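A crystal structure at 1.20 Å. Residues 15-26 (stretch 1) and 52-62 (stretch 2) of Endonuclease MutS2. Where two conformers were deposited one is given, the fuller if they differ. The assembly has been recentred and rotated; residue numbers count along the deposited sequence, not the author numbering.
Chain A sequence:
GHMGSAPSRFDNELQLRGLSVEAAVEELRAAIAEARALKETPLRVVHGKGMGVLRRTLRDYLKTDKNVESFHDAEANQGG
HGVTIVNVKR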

# COMPACT_ATOMS: atom_id res chain seq x y z
N GLN A 15 3.69 2.58 -7.03
CA GLN A 15 5.13 2.33 -7.03
C GLN A 15 5.82 3.24 -6.04
O GLN A 15 5.97 4.42 -6.24
CB GLN A 15 5.70 2.52 -8.45
CG GLN A 15 5.07 1.64 -9.51
CD GLN A 15 5.46 0.21 -9.39
OE1 GLN A 15 6.42 -0.16 -8.72
NE2 GLN A 15 4.73 -0.62 -10.07
N LEU A 16 6.24 2.68 -4.93
CA LEU A 16 6.81 3.49 -3.86
C LEU A 16 8.36 3.10 -3.67
O LEU A 16 9.00 3.73 -2.84
CB LEU A 16 6.11 3.23 -2.55
CG LEU A 16 4.64 3.62 -2.55
CD1 LEU A 16 3.98 3.42 -1.19
CD2 LEU A 16 4.43 5.03 -3.02
N ARG A 17 8.95 2.14 -4.37
CA ARG A 17 10.34 1.79 -4.13
C ARG A 17 11.24 2.99 -4.36
O ARG A 17 11.01 3.78 -5.20
CB ARG A 17 10.77 0.67 -5.07
CG ARG A 17 10.12 -0.69 -4.84
CD ARG A 17 10.43 -1.63 -5.98
NE ARG A 17 9.54 -1.46 -7.10
CZ ARG A 17 9.35 -2.39 -8.02
NH1 ARG A 17 9.96 -3.56 -7.90
NH2 ARG A 17 8.49 -2.20 -9.03
N GLY A 18 12.18 3.17 -3.47
CA GLY A 18 13.23 4.24 -3.50
C GLY A 18 12.80 5.52 -2.85
O GLY A 18 13.61 6.41 -2.70
N LEU A 19 11.53 5.60 -2.43
CA LEU A 19 11.08 6.74 -1.65
C LEU A 19 11.50 6.69 -0.18
O LEU A 19 11.71 5.66 0.39
CB LEU A 19 9.56 6.87 -1.74
CG LEU A 19 8.99 7.19 -3.11
CD1 LEU A 19 7.48 7.34 -3.05
CD2 LEU A 19 9.63 8.41 -3.72
N SER A 20 11.60 7.87 0.43
CA SER A 20 11.75 7.97 1.85
C SER A 20 10.46 7.53 2.54
O SER A 20 9.40 7.48 1.92
CB SER A 20 12.05 9.40 2.28
OG SER A 20 10.91 10.22 2.10
N VAL A 21 10.56 7.25 3.83
CA VAL A 21 9.41 6.81 4.60
C VAL A 21 8.36 7.90 4.52
O VAL A 21 7.22 7.60 4.29
CB VAL A 21 9.78 6.49 6.07
CG1 VAL A 21 8.52 6.41 6.95
CG2 VAL A 21 10.57 5.20 6.15
N GLU A 22 8.74 9.15 4.70
CA GLU A 22 7.76 10.22 4.70
C GLU A 22 7.10 10.41 3.34
O GLU A 22 5.91 10.64 3.23
CB GLU A 22 8.39 11.54 5.17
CG GLU A 22 8.65 11.58 6.67
CD GLU A 22 8.66 12.96 7.25
OE1 GLU A 22 8.00 13.16 8.27
OE2 GLU A 22 9.30 13.81 6.64
N ALA A 23 7.90 10.35 2.30
CA ALA A 23 7.37 10.46 0.95
C ALA A 23 6.45 9.29 0.60
O ALA A 23 5.44 9.47 -0.01
CB ALA A 23 8.51 10.59 -0.06
N ALA A 24 6.84 8.11 0.98
CA ALA A 24 6.04 6.93 0.70
C ALA A 24 4.69 6.99 1.43
O ALA A 24 3.64 6.65 0.88
CB ALA A 24 6.82 5.66 1.04
N VAL A 25 4.70 7.41 2.70
CA VAL A 25 3.46 7.54 3.45
C VAL A 25 2.58 8.59 2.80
O VAL A 25 1.40 8.35 2.63
CB VAL A 25 3.74 7.87 4.94
CG1 VAL A 25 2.48 8.32 5.64
CG2 VAL A 25 4.35 6.67 5.64
N GLU A 26 3.14 9.72 2.42
CA GLU A 26 2.32 10.76 1.80
C GLU A 26 1.63 10.26 0.51
O GLU A 26 0.46 10.50 0.26
CB GLU A 26 3.22 11.96 1.44
CG GLU A 26 2.49 13.06 0.68
CD GLU A 26 3.42 14.08 0.07
OE1 GLU A 26 4.64 14.07 0.34
OE2 GLU A 26 2.92 14.86 -0.72
N GLY A 52 13.25 -4.06 4.88
CA GLY A 52 11.86 -3.98 5.33
C GLY A 52 11.42 -2.67 5.97
O GLY A 52 10.41 -2.63 6.66
N VAL A 53 12.17 -1.60 5.73
CA VAL A 53 11.85 -0.30 6.29
C VAL A 53 10.52 0.28 5.74
O VAL A 53 9.65 0.68 6.49
CB VAL A 53 12.99 0.70 6.04
CG1 VAL A 53 12.59 2.04 6.59
CG2 VAL A 53 14.29 0.24 6.69
N LEU A 54 10.36 0.29 4.42
CA LEU A 54 9.10 0.78 3.86
C LEU A 54 7.93 -0.11 4.26
O LEU A 54 6.88 0.39 4.64
CB LEU A 54 9.21 0.92 2.33
CG LEU A 54 10.10 2.06 1.83
CD1 LEU A 54 9.92 2.18 0.33
CD2 LEU A 54 9.77 3.38 2.51
N ARG A 55 8.10 -1.41 4.21
CA ARG A 55 6.97 -2.28 4.51
C ARG A 55 6.48 -2.01 5.94
O ARG A 55 5.32 -1.86 6.19
CB ARG A 55 7.40 -3.75 4.39
CG ARG A 55 6.39 -4.78 4.88
CD ARG A 55 6.99 -6.17 4.73
NE ARG A 55 6.05 -7.20 5.13
CZ ARG A 55 5.89 -7.57 6.38
NH1 ARG A 55 6.61 -7.03 7.33
NH2 ARG A 55 5.00 -8.48 6.64
N ARG A 56 7.40 -1.98 6.90
CA ARG A 56 7.02 -1.83 8.31
C ARG A 56 6.40 -0.49 8.56
O ARG A 56 5.45 -0.39 9.26
CB ARG A 56 8.22 -2.06 9.22
CG ARG A 56 8.59 -3.52 9.34
CD ARG A 56 9.67 -3.73 10.37
NE ARG A 56 10.87 -2.99 10.04
CZ ARG A 56 11.86 -3.51 9.32
NH1 ARG A 56 11.77 -4.72 8.86
NH2 ARG A 56 12.90 -2.77 9.03
N THR A 57 6.99 0.56 8.03
CA THR A 57 6.44 1.90 8.26
C THR A 57 5.07 2.12 7.57
O THR A 57 4.16 2.72 8.12
CB THR A 57 7.41 3.02 7.86
OG1 THR A 57 7.72 2.91 6.48
CG2 THR A 57 8.66 2.93 8.64
N LEU A 58 4.95 1.67 6.34
CA LEU A 58 3.69 1.78 5.60
C LEU A 58 2.67 0.84 6.39
O LEU A 58 1.55 1.27 6.52
CB LEU A 58 3.80 1.29 4.17
CG LEU A 58 4.73 2.22 3.39
CD1 LEU A 58 5.06 1.63 2.01
CD2 LEU A 58 4.15 3.60 3.25
N ARG A 59 2.92 -0.40 6.90
CA ARG A 59 1.95 -1.19 7.62
C ARG A 59 1.55 -0.46 8.87
O ARG A 59 0.43 -0.48 9.32
CB ARG A 59 2.51 -2.55 7.94
CG ARG A 59 2.65 -3.46 6.72
CD ARG A 59 3.40 -4.72 7.05
NE ARG A 59 2.81 -5.39 8.18
CZ ARG A 59 1.83 -6.27 8.09
NH1 ARG A 59 1.33 -6.58 6.91
NH2 ARG A 59 1.35 -6.80 9.20
N ASP A 60 2.53 0.19 9.48
CA ASP A 60 2.27 0.93 10.71
C ASP A 60 1.30 2.08 10.46
O ASP A 60 0.38 2.33 11.25
CB ASP A 60 3.57 1.48 11.30
CG ASP A 60 3.34 2.36 12.51
OD1 ASP A 60 3.11 1.81 13.61
OD2 ASP A 60 3.40 3.60 12.37
N TYR A 61 1.49 2.78 9.35
CA TYR A 61 0.58 3.86 8.96
C TYR A 61 -0.81 3.31 8.63
O TYR A 61 -1.82 3.90 9.00
CB TYR A 61 1.15 4.64 7.76
CG TYR A 61 0.11 5.49 7.05
CD1 TYR A 61 -0.21 6.76 7.50
CD2 TYR A 61 -0.61 4.98 5.97
CE1 TYR A 61 -1.18 7.51 6.88
CE2 TYR A 61 -1.58 5.73 5.34
CZ TYR A 61 -1.86 6.99 5.80
OH TYR A 61 -2.83 7.74 5.18
N LEU A 62 -0.85 2.19 7.92
CA LEU A 62 -2.10 1.67 7.36
C LEU A 62 -3.05 1.31 8.61
O LEU A 62 -4.29 1.28 8.40
CB LEU A 62 -1.88 0.41 6.58
CG LEU A 62 -1.40 0.70 5.17
CD1 LEU A 62 -0.83 -0.54 4.48
CD2 LEU A 62 -2.51 1.34 4.37

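What holds these two stretches together, given that no hydrogen bond passes between them? The contact is apolar packing. The helix that begins at Val21 crosses the helix of residues 53-62 at 45°, their axes 9.9 Å apart at closest approach, and the two run in broadly the same direction. Val21 sits beside Leu54 and Val25 beside Leu58, with CA atoms 6.1 and 6.2 Å apart, so one helical turn on each side brings the next pair into register. Some 451 Å² is buried, counting both sides, and Leu54, Val25 and Val21 cover the most.

How does Leu54 come to cover more than any other residue? Its CA-to-CB bond points sideways, but the m, t rotamer brings the branched end nearer the other stretch, at the place where loop gives way to helix. There Leu54 CD1 lies 3.6 Å from Leu16 O, while Leu54 CD2 lies 3.7 Å from Leu19 O and 4.0 Å from Ala24 CB. Between them the two methyls of Leu54 touch the turn and the first residues of the helix, and both lie near Leu19 O. Leu16 O is not left idle by this greasy neighbour: it accepts from Leu19 N at 3.2 Å across a type II turn, in which Gly18 takes a positive phi that favours glycine. Ser20 then caps the helix, its OG accepting from Ala23 N at 3.0 Å.

Why does Val25 suit its place one turn into the first helix? Its beta-branched side chain divides its methyls between two partners. Val25 CG2 packs 3.9 Å from Leu58 CD2, and Val25 CG1 lies over one face of the Tyr61 ring, 3.6 Å from Tyr61 CD1, in a CH-pi contact 27° off the ring normal. The tyrosine offers a flat apolar surface here, while its hydroxyl is hydrogen-bonded elsewhere in the structure. Ala24, next door, points toward the second helix, and its small CB is 4.0 Å from Leu58 CD2, so that the buried leucine fits close against the backbone: Leu58 CD2 also comes within 3.9 Å of both Ala24 C and Val25 N. On its other branch, Leu58 CD1 meets Leu16 CD1 at 3.8 Å, extending the packing to the buried leucine that opens the turn.

What does Val21 add one turn earlier? It spreads across three residues of the second helix. Val21 CG2 is 3.8 Å from Val53 CG1 and 4.1 Å from Leu54 CD2, and Thr57 OG1 is 3.6 Å from Val21 CG1 and 3.7 Å from Val21 CG2. Thr57 points toward the first stretch, yet its hydroxyl need not find a polar partner there: with chi1 at 60° (p), OG1 lies 2.9 Å from Val53 O and 3.2 Å from Leu54 O, within reach of its own helix's carbonyls. A polar atom can therefore sit against both valine methyls. Glu22 and Glu26, by contrast, point away, leaving their charged groups outside this apolar contact.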